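Local coordinates for lipase aflb (Neosartorya fumigata, PDB 6IDY), which probably hydrolyses the ester bonds of lipids, as a calcium-bound fungal lipase of the alpha/beta-hydrolase family, at residues P198-E210 with T282-F294. Numbering follows the deposited sequence.
Sequences PQASLNDVQINSE and TPSLWQQGWNTEF
Q287 reaches the start of helix 205-223 with both ends of its amide. Its OE1 accepts from V205 N at 2.8 Å, nearly straight at 173°, and its NE2 donates to D204 OD1 at 2.8 Å. That donor comes from above the carboxylate, 49° out of plane, while OD1 lies close to the amide plane of Q287. Although its CB points away from 282-294, the N-cap residue D204 has CG anti to the backbone N (chi1 -175°), bringing its carboxylate back to Q287 and to Q206 N, whose capping bond OD1 accepts. Q206 NE2 spans both oxygens on syn lone pairs, less straight to D204 OD2 (3.2 Å). Three donors converge on OD1, and Q206 OE1 accepts from A436 N.

Before the helix, L202 O receives two bonds: T282 OG1 at 2.8 Å, in the carbonyl plane on a lone pair, and S284 N at 3.2 Å, from above that plane. S284 OG donates to S201 O on a lone pair; Q234 NE2 is a second donor to that oxygen. V205 CB makes a CH-pi contact over one F294 face, 4.1 Å from the centroid, with V205 CG1 3.3 Å from F294 CZ; Q206 CG meets the ring edge. L202 CD2 touches L285 CD2.

Helix 205-223 links strand 190-195 to parallel strand 227-232 in a beta-alpha-beta crossover; strand order 1-3-2-4-5-6-7 marks the alpha/beta-hydrolase fold.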
ATOM      1  N   PRO A 198      -5.436  10.652  -5.721  1.00 26.10           N
ATOM      2  CA  PRO A 198      -6.873  10.846  -6.012  1.00 26.37           C
ATOM      3  C   PRO A 198      -7.545   9.591  -6.566  1.00 29.41           C
ATOM      4  O   PRO A 198      -6.914   8.816  -7.294  1.00 27.76           O
ATOM      5  CB  PRO A 198      -6.883  11.997  -7.031  1.00 28.68           C
ATOM      6  CG  PRO A 198      -5.574  12.707  -6.819  1.00 32.83           C
ATOM      7  CD  PRO A 198      -4.604  11.620  -6.468  1.00 27.67           C
ATOM      8  N   GLN A 199      -8.819   9.375  -6.172  1.00 26.17           N
ATOM      9  CA  GLN A 199      -9.652   8.217  -6.526  1.00 25.33           C
ATOM     10  C   GLN A 199      -9.102   6.948  -5.845  1.00 27.25           C
ATOM     11  O   GLN A 199      -9.342   5.827  -6.305  1.00 26.37           O
ATOM     12  CB  GLN A 199      -9.807   8.055  -8.066  1.00 26.75           C
ATOM     13  CG  GLN A 199     -10.686   9.113  -8.756  1.00 41.60           C
ATOM     14  CD  GLN A 199     -10.150  10.529  -8.706  1.00 64.03           C
ATOM     15  OE1 GLN A 199     -10.643  11.376  -7.952  1.00 64.17           O
ATOM     16  NE2 GLN A 199      -9.135  10.825  -9.501  1.00 54.93           N
ATOM     17  N   ALA A 200      -8.348   7.148  -4.739  1.00 23.02           N
ATOM     18  CA  ALA A 200      -7.737   6.113  -3.902  1.00 22.35           C
ATOM     19  C   ALA A 200      -7.023   5.022  -4.713  1.00 24.86           C
ATOM     20  O   ALA A 200      -7.306   3.834  -4.543  1.00 23.62           O
ATOM     21  CB  ALA A 200      -8.786   5.510  -2.961  1.00 23.20           C
ATOM     22  N   SER A 201      -6.126   5.441  -5.638  1.00 20.93           N
ATOM     23  CA  SER A 201      -5.324   4.542  -6.487  1.00 20.16           C
ATOM     24  C   SER A 201      -6.149   3.582  -7.379  1.00 23.23           C
ATOM     25  O   SER A 201      -5.617   2.566  -7.823  1.00 22.63           O
ATOM     26  CB  SER A 201      -4.320   3.753  -5.640  1.00 22.47           C
ATOM     27  OG  SER A 201      -3.571   4.603  -4.788  1.00 27.15           O
ATOM     28  N   LEU A 202      -7.428   3.899  -7.642  1.00 19.43           N
ATOM     29  CA  LEU A 202      -8.287   3.049  -8.483  1.00 19.17           C
ATOM     30  C   LEU A 202      -8.252   3.443  -9.956  1.00 23.11           C
ATOM     31  O   LEU A 202      -8.594   2.624 -10.804  1.00 22.56           O
ATOM     32  CB  LEU A 202      -9.722   2.952  -7.961  1.00 19.33           C
ATOM     33  CG  LEU A 202      -9.905   2.154  -6.664  1.00 23.32           C
ATOM     34  CD1 LEU A 202     -11.275   2.367  -6.104  1.00 23.16           C
ATOM     35  CD2 LEU A 202      -9.635   0.657  -6.876  1.00 23.80           C
ATOM     36  N   ASN A 203      -7.769   4.660 -10.269  1.00 19.81           N
ATOM     37  CA  ASN A 203      -7.580   5.088 -11.654  1.00 20.22           C
ATOM     38  C   ASN A 203      -6.307   4.424 -12.195  1.00 21.93           C
ATOM     39  O   ASN A 203      -5.589   3.737 -11.457  1.00 19.95           O
ATOM     40  CB  ASN A 203      -7.404   6.618 -11.757  1.00 26.93           C
ATOM     41  CG  ASN A 203      -8.614   7.474 -11.510  1.00 67.89           C
ATOM     42  OD1 ASN A 203      -9.752   7.013 -11.404  1.00 65.40           O
ATOM     43  ND2 ASN A 203      -8.379   8.769 -11.433  1.00 66.29           N
ATOM     44  N   ASP A 204      -6.034   4.655 -13.479  1.00 18.47           N
ATOM     45  CA  ASP A 204      -4.878   4.196 -14.233  1.00 18.71           C
ATOM     46  C   ASP A 204      -3.579   4.324 -13.400  1.00 23.58           C
ATOM     47  O   ASP A 204      -3.244   5.418 -12.938  1.00 22.84           O
ATOM     48  CB  ASP A 204      -4.798   5.036 -15.522  1.00 20.68           C
ATOM     49  CG  ASP A 204      -3.741   4.657 -16.537  1.00 24.31           C
ATOM     50  OD1 ASP A 204      -2.901   3.782 -16.229  1.00 22.28           O
ATOM     51  OD2 ASP A 204      -3.752   5.237 -17.636  1.00 30.17           O
ATOM     52  N   VAL A 205      -2.880   3.188 -13.182  1.00 20.70           N
ATOM     53  CA  VAL A 205      -1.612   3.109 -12.430  1.00 19.76           C
ATOM     54  C   VAL A 205      -0.563   4.075 -13.028  1.00 22.98           C
ATOM     55  O   VAL A 205       0.206   4.671 -12.275  1.00 22.74           O
ATOM     56  CB  VAL A 205      -1.073   1.649 -12.305  1.00 23.09           C
ATOM     57  CG1 VAL A 205       0.244   1.599 -11.526  1.00 22.19           C
ATOM     58  CG2 VAL A 205      -2.099   0.732 -11.643  1.00 23.03           C
ATOM     59  N   GLN A 206      -0.585   4.273 -14.364  1.00 19.91           N
ATOM     60  CA  GLN A 206       0.306   5.199 -15.082  1.00 20.36           C
ATOM     61  C   GLN A 206       0.106   6.646 -14.605  1.00 24.21           C
ATOM     62  O   GLN A 206       1.076   7.394 -14.521  1.00 24.42           O
ATOM     63  CB  GLN A 206       0.111   5.095 -16.606  1.00 21.76           C
ATOM     64  CG  GLN A 206       0.338   3.683 -17.153  1.00 22.58           C
ATOM     65  CD  GLN A 206      -0.068   3.531 -18.595  1.00 30.06           C
ATOM     66  OE1 GLN A 206       0.774   3.363 -19.480  1.00 25.41           O
ATOM     67  NE2 GLN A 206      -1.367   3.568 -18.865  1.00 17.56           N
ATOM     68  N   ILE A 207      -1.149   7.027 -14.289  1.00 20.80           N
ATOM     69  CA  ILE A 207      -1.504   8.348 -13.763  1.00 21.08           C
ATOM     70  C   ILE A 207      -1.111   8.395 -12.287  1.00 24.27           C
ATOM     71  O   ILE A 207      -0.522   9.381 -11.849  1.00 24.20           O
ATOM     72  CB  ILE A 207      -3.023   8.685 -13.955  1.00 24.88           C
ATOM     73  CG1 ILE A 207      -3.482   8.624 -15.448  1.00 26.09           C
ATOM     74  CG2 ILE A 207      -3.405  10.036 -13.296  1.00 23.65           C
ATOM     75  CD1 ILE A 207      -2.748   9.523 -16.465  1.00 38.52           C
ATOM     76  N   ASN A 208      -1.439   7.330 -11.522  1.00 20.22           N
ATOM     77  CA  ASN A 208      -1.111   7.232 -10.091  1.00 20.44           C
ATOM     78  C   ASN A 208       0.374   7.446  -9.840  1.00 22.53           C
ATOM     79  O   ASN A 208       0.738   8.135  -8.892  1.00 20.63           O
ATOM     80  CB  ASN A 208      -1.569   5.881  -9.506  1.00 18.88           C
ATOM     81  CG  ASN A 208      -3.057   5.647  -9.603  1.00 29.57           C
ATOM     82  OD1 ASN A 208      -3.847   6.576  -9.777  1.00 22.02           O
ATOM     83  ND2 ASN A 208      -3.473   4.390  -9.493  1.00 23.30           N
ATOM     84  N   SER A 209       1.221   6.872 -10.721  1.00 19.28           N
ATOM     85  CA  SER A 209       2.681   6.949 -10.677  1.00 19.36           C
ATOM     86  C   SER A 209       3.224   8.379 -10.754  1.00 23.77           C
ATOM     87  O   SER A 209       4.275   8.650 -10.177  1.00 25.34           O
ATOM     88  CB  SER A 209       3.280   6.110 -11.798  1.00 21.13           C
ATOM     89  OG  SER A 209       2.835   4.771 -11.676  1.00 26.52           O
ATOM     90  N   GLU A 210       2.522   9.282 -11.469  1.00 19.18           N
ATOM     91  CA  GLU A 210       2.903  10.691 -11.625  1.00 19.31           C
ATOM     92  C   GLU A 210       2.943  11.385 -10.271  1.00 24.21           C
ATOM     93  O   GLU A 210       3.819  12.219 -10.034  1.00 24.50           O
ATOM     94  CB  GLU A 210       1.924  11.424 -12.547  1.00 20.82           C
ATOM     95  CG  GLU A 210       2.037  10.999 -13.998  1.00 25.48           C
ATOM     96  CD  GLU A 210       1.351  11.928 -14.974  1.00 33.02           C
ATOM     97  OE1 GLU A 210       1.240  13.139 -14.680  1.00 27.24           O
ATOM     98  OE2 GLU A 210       0.935  11.446 -16.048  1.00 28.45           O
ATOM     99  N   THR A 282     -12.074  -1.521 -12.072  1.00 20.21           N
ATOM    100  CA  THR A 282     -11.476  -0.197 -12.220  1.00 19.31           C
ATOM    101  C   THR A 282     -10.204  -0.347 -13.059  1.00 24.07           C
ATOM    102  O   THR A 282      -9.706  -1.477 -13.167  1.00 23.40           O
ATOM    103  CB  THR A 282     -11.241   0.498 -10.848  1.00 21.44           C
ATOM    104  OG1 THR A 282      -9.934   0.201 -10.362  1.00 19.13           O
ATOM    105  CG2 THR A 282     -12.303   0.168  -9.796  1.00 21.39           C
ATOM    106  N   PRO A 283      -9.647   0.752 -13.645  1.00 20.61           N
ATOM    107  CA  PRO A 283      -8.406   0.615 -14.426  1.00 19.57           C
ATOM    108  C   PRO A 283      -7.265  -0.062 -13.670  1.00 22.35           C
ATOM    109  O   PRO A 283      -6.665  -0.976 -14.221  1.00 21.14           O
ATOM    110  CB  PRO A 283      -8.051   2.063 -14.787  1.00 20.96           C
ATOM    111  CG  PRO A 283      -9.345   2.776 -14.790  1.00 26.05           C
ATOM    112  CD  PRO A 283     -10.125   2.153 -13.659  1.00 21.99           C
ATOM    113  N   SER A 284      -6.985   0.356 -12.409  1.00 18.81           N
ATOM    114  CA  SER A 284      -5.888  -0.215 -11.620  1.00 18.02           C
ATOM    115  C   SER A 284      -6.109  -1.676 -11.249  1.00 23.16           C
ATOM    116  O   SER A 284      -5.127  -2.405 -11.141  1.00 23.06           O
ATOM    117  CB  SER A 284      -5.579   0.627 -10.389  1.00 20.31           C
ATOM    118  OG  SER A 284      -6.497   0.397  -9.336  1.00 26.10           O
ATOM    119  N   LEU A 285      -7.380  -2.111 -11.074  1.00 19.53           N
ATOM    120  CA  LEU A 285      -7.669  -3.519 -10.774  1.00 19.15           C
ATOM    121  C   LEU A 285      -7.301  -4.374 -11.984  1.00 23.62           C
ATOM    122  O   LEU A 285      -6.553  -5.339 -11.835  1.00 21.72           O
ATOM    123  CB  LEU A 285      -9.138  -3.761 -10.353  1.00 18.96           C
ATOM    124  CG  LEU A 285      -9.664  -3.025  -9.098  1.00 23.20           C
ATOM    125  CD1 LEU A 285     -10.990  -3.607  -8.636  1.00 22.72           C
ATOM    126  CD2 LEU A 285      -8.662  -3.071  -7.937  1.00 25.24           C
ATOM    127  N   TRP A 286      -7.766  -3.971 -13.191  1.00 20.93           N
ATOM    128  CA  TRP A 286      -7.461  -4.681 -14.424  1.00 20.89           C
ATOM    129  C   TRP A 286      -5.975  -4.688 -14.758  1.00 24.67           C
ATOM    130  O   TRP A 286      -5.463  -5.731 -15.165  1.00 25.32           O
ATOM    131  CB  TRP A 286      -8.306  -4.174 -15.603  1.00 20.34           C
ATOM    132  CG  TRP A 286      -9.681  -4.776 -15.641  1.00 21.89           C
ATOM    133  CD1 TRP A 286     -10.868  -4.109 -15.596  1.00 25.06           C
ATOM    134  CD2 TRP A 286     -10.007  -6.178 -15.667  1.00 22.31           C
ATOM    135  NE1 TRP A 286     -11.915  -5.004 -15.621  1.00 25.55           N
ATOM    136  CE2 TRP A 286     -11.415  -6.279 -15.673  1.00 26.69           C
ATOM    137  CE3 TRP A 286      -9.242  -7.360 -15.707  1.00 23.64           C
ATOM    138  CZ2 TRP A 286     -12.075  -7.509 -15.704  1.00 26.53           C
ATOM    139  CZ3 TRP A 286      -9.899  -8.578 -15.761  1.00 25.62           C
ATOM    140  CH2 TRP A 286     -11.298  -8.645 -15.763  1.00 26.76           C
ATOM    141  N   GLN A 287      -5.271  -3.561 -14.529  1.00 19.76           N
ATOM    142  CA  GLN A 287      -3.823  -3.445 -14.794  1.00 19.58           C
ATOM    143  C   GLN A 287      -2.966  -4.331 -13.898  1.00 22.06           C
ATOM    144  O   GLN A 287      -1.845  -4.664 -14.269  1.00 21.34           O
ATOM    145  CB  GLN A 287      -3.354  -1.991 -14.651  1.00 20.31           C
ATOM    146  CG  GLN A 287      -3.821  -1.110 -15.796  1.00 21.68           C
ATOM    147  CD  GLN A 287      -3.566   0.347 -15.515  1.00 26.59           C
ATOM    148  OE1 GLN A 287      -3.920   0.883 -14.458  1.00 20.41           O
ATOM    149  NE2 GLN A 287      -2.965   1.019 -16.478  1.00 17.93           N
ATOM    150  N   GLN A 288      -3.488  -4.714 -12.725  1.00 18.12           N
ATOM    151  CA  GLN A 288      -2.742  -5.529 -11.773  1.00 17.97           C
ATOM    152  C   GLN A 288      -2.856  -7.039 -12.037  1.00 22.27           C
ATOM    153  O   GLN A 288      -2.411  -7.844 -11.218  1.00 22.41           O
ATOM    154  CB  GLN A 288      -3.098  -5.154 -10.331  1.00 19.04           C
ATOM    155  CG  GLN A 288      -2.472  -3.807  -9.973  1.00 16.87           C
ATOM    156  CD  GLN A 288      -2.910  -3.317  -8.633  1.00 24.99           C
ATOM    157  OE1 GLN A 288      -3.966  -2.693  -8.476  1.00 23.93           O
ATOM    158  NE2 GLN A 288      -2.105  -3.590  -7.635  1.00 14.82           N
ATOM    159  N   GLY A 289      -3.387  -7.407 -13.199  1.00 18.57           N
ATOM    160  CA  GLY A 289      -3.409  -8.797 -13.633  1.00 19.04           C
ATOM    161  C   GLY A 289      -1.997  -9.196 -14.034  1.00 23.13           C
ATOM    162  O   GLY A 289      -1.227  -8.351 -14.495  1.00 22.27           O
ATOM    163  N   TRP A 290      -1.642 -10.467 -13.842  1.00 20.65           N
ATOM    164  CA  TRP A 290      -0.312 -11.014 -14.141  1.00 20.92           C
ATOM    165  C   TRP A 290       0.193 -10.753 -15.555  1.00 24.79           C
ATOM    166  O   TRP A 290       1.361 -10.413 -15.723  1.00 23.93           O
ATOM    167  CB  TRP A 290      -0.288 -12.532 -13.877  1.00 19.28           C
ATOM    168  CG  TRP A 290       1.091 -13.125 -13.831  1.00 19.37           C
ATOM    169  CD1 TRP A 290       1.787 -13.668 -14.870  1.00 22.16           C
ATOM    170  CD2 TRP A 290       1.946 -13.215 -12.682  1.00 18.44           C
ATOM    171  NE1 TRP A 290       3.012 -14.120 -14.435  1.00 21.47           N
ATOM    172  CE2 TRP A 290       3.140 -13.846 -13.096  1.00 22.06           C
ATOM    173  CE3 TRP A 290       1.805 -12.858 -11.330  1.00 19.12           C
ATOM    174  CZ2 TRP A 290       4.197 -14.106 -12.214  1.00 21.00           C
ATOM    175  CZ3 TRP A 290       2.852 -13.118 -10.456  1.00 20.26           C
ATOM    176  CH2 TRP A 290       4.025 -13.750 -10.896  1.00 20.86           C
ATOM    177  N   ASN A 291      -0.665 -10.960 -16.561  1.00 23.30           N
ATOM    178  CA  ASN A 291      -0.280 -10.874 -17.969  1.00 24.26           C
ATOM    179  C   ASN A 291      -0.756  -9.620 -18.706  1.00 26.54           C
ATOM    180  O   ASN A 291      -0.805  -9.617 -19.943  1.00 26.37           O
ATOM    181  CB  ASN A 291      -0.733 -12.140 -18.706  1.00 29.28           C
ATOM    182  CG  ASN A 291       0.375 -13.157 -18.761  1.00 69.52           C
ATOM    183  OD1 ASN A 291       1.227 -13.140 -19.662  1.00 68.78           O
ATOM    184  ND2 ASN A 291       0.416 -14.040 -17.776  1.00 60.22           N
ATOM    185  N   THR A 292      -1.029  -8.541 -17.972  1.00 21.10           N
ATOM    186  CA  THR A 292      -1.504  -7.316 -18.606  1.00 20.72           C
ATOM    187  C   THR A 292      -0.427  -6.605 -19.397  1.00 23.76           C
ATOM    188  O   THR A 292       0.764  -6.836 -19.178  1.00 21.51           O
ATOM    189  CB  THR A 292      -2.138  -6.379 -17.585  1.00 21.50           C
ATOM    190  OG1 THR A 292      -1.151  -6.006 -16.617  1.00 19.45           O
ATOM    191  CG2 THR A 292      -3.372  -6.991 -16.931  1.00 15.20           C
ATOM    192  N   GLU A 293      -0.858  -5.726 -20.318  1.00 21.97           N
ATOM    193  CA  GLU A 293       0.036  -4.882 -21.095  1.00 22.36           C
ATOM    194  C   GLU A 293       0.749  -3.925 -20.146  1.00 24.56           C
ATOM    195  O   GLU A 293       1.925  -3.658 -20.350  1.00 23.71           O
ATOM    196  CB  GLU A 293      -0.728  -4.109 -22.180  1.00 24.48           C
ATOM    197  CG  GLU A 293      -0.884  -4.903 -23.469  1.00 38.42           C
ATOM    198  CD  GLU A 293       0.417  -5.252 -24.171  1.00 65.07           C
ATOM    199  OE1 GLU A 293       1.208  -4.327 -24.467  1.00 63.98           O
ATOM    200  OE2 GLU A 293       0.647  -6.457 -24.419  1.00 60.35           O
ATOM    201  N   PHE A 294       0.060  -3.468 -19.072  1.00 20.15           N
ATOM    202  CA  PHE A 294       0.655  -2.591 -18.065  1.00 18.44           C
ATOM    203  C   PHE A 294       1.900  -3.226 -17.426  1.00 22.18           C
ATOM    204  O   PHE A 294       2.961  -2.613 -17.427  1.00 21.92           O
ATOM    205  CB  PHE A 294      -0.361  -2.179 -16.976  1.00 19.14           C
ATOM    206  CG  PHE A 294       0.326  -1.399 -15.878  1.00 19.57           C
ATOM    207  CD1 PHE A 294       0.679  -0.065 -16.069  1.00 21.47           C
ATOM    208  CD2 PHE A 294       0.750  -2.033 -14.713  1.00 20.41           C
ATOM    209  CE1 PHE A 294       1.394   0.628 -15.095  1.00 22.08           C
ATOM    210  CE2 PHE A 294       1.483  -1.342 -13.748  1.00 22.38           C
ATOM    211  CZ  PHE A 294       1.822  -0.025 -13.958  1.00 21.03           C
TER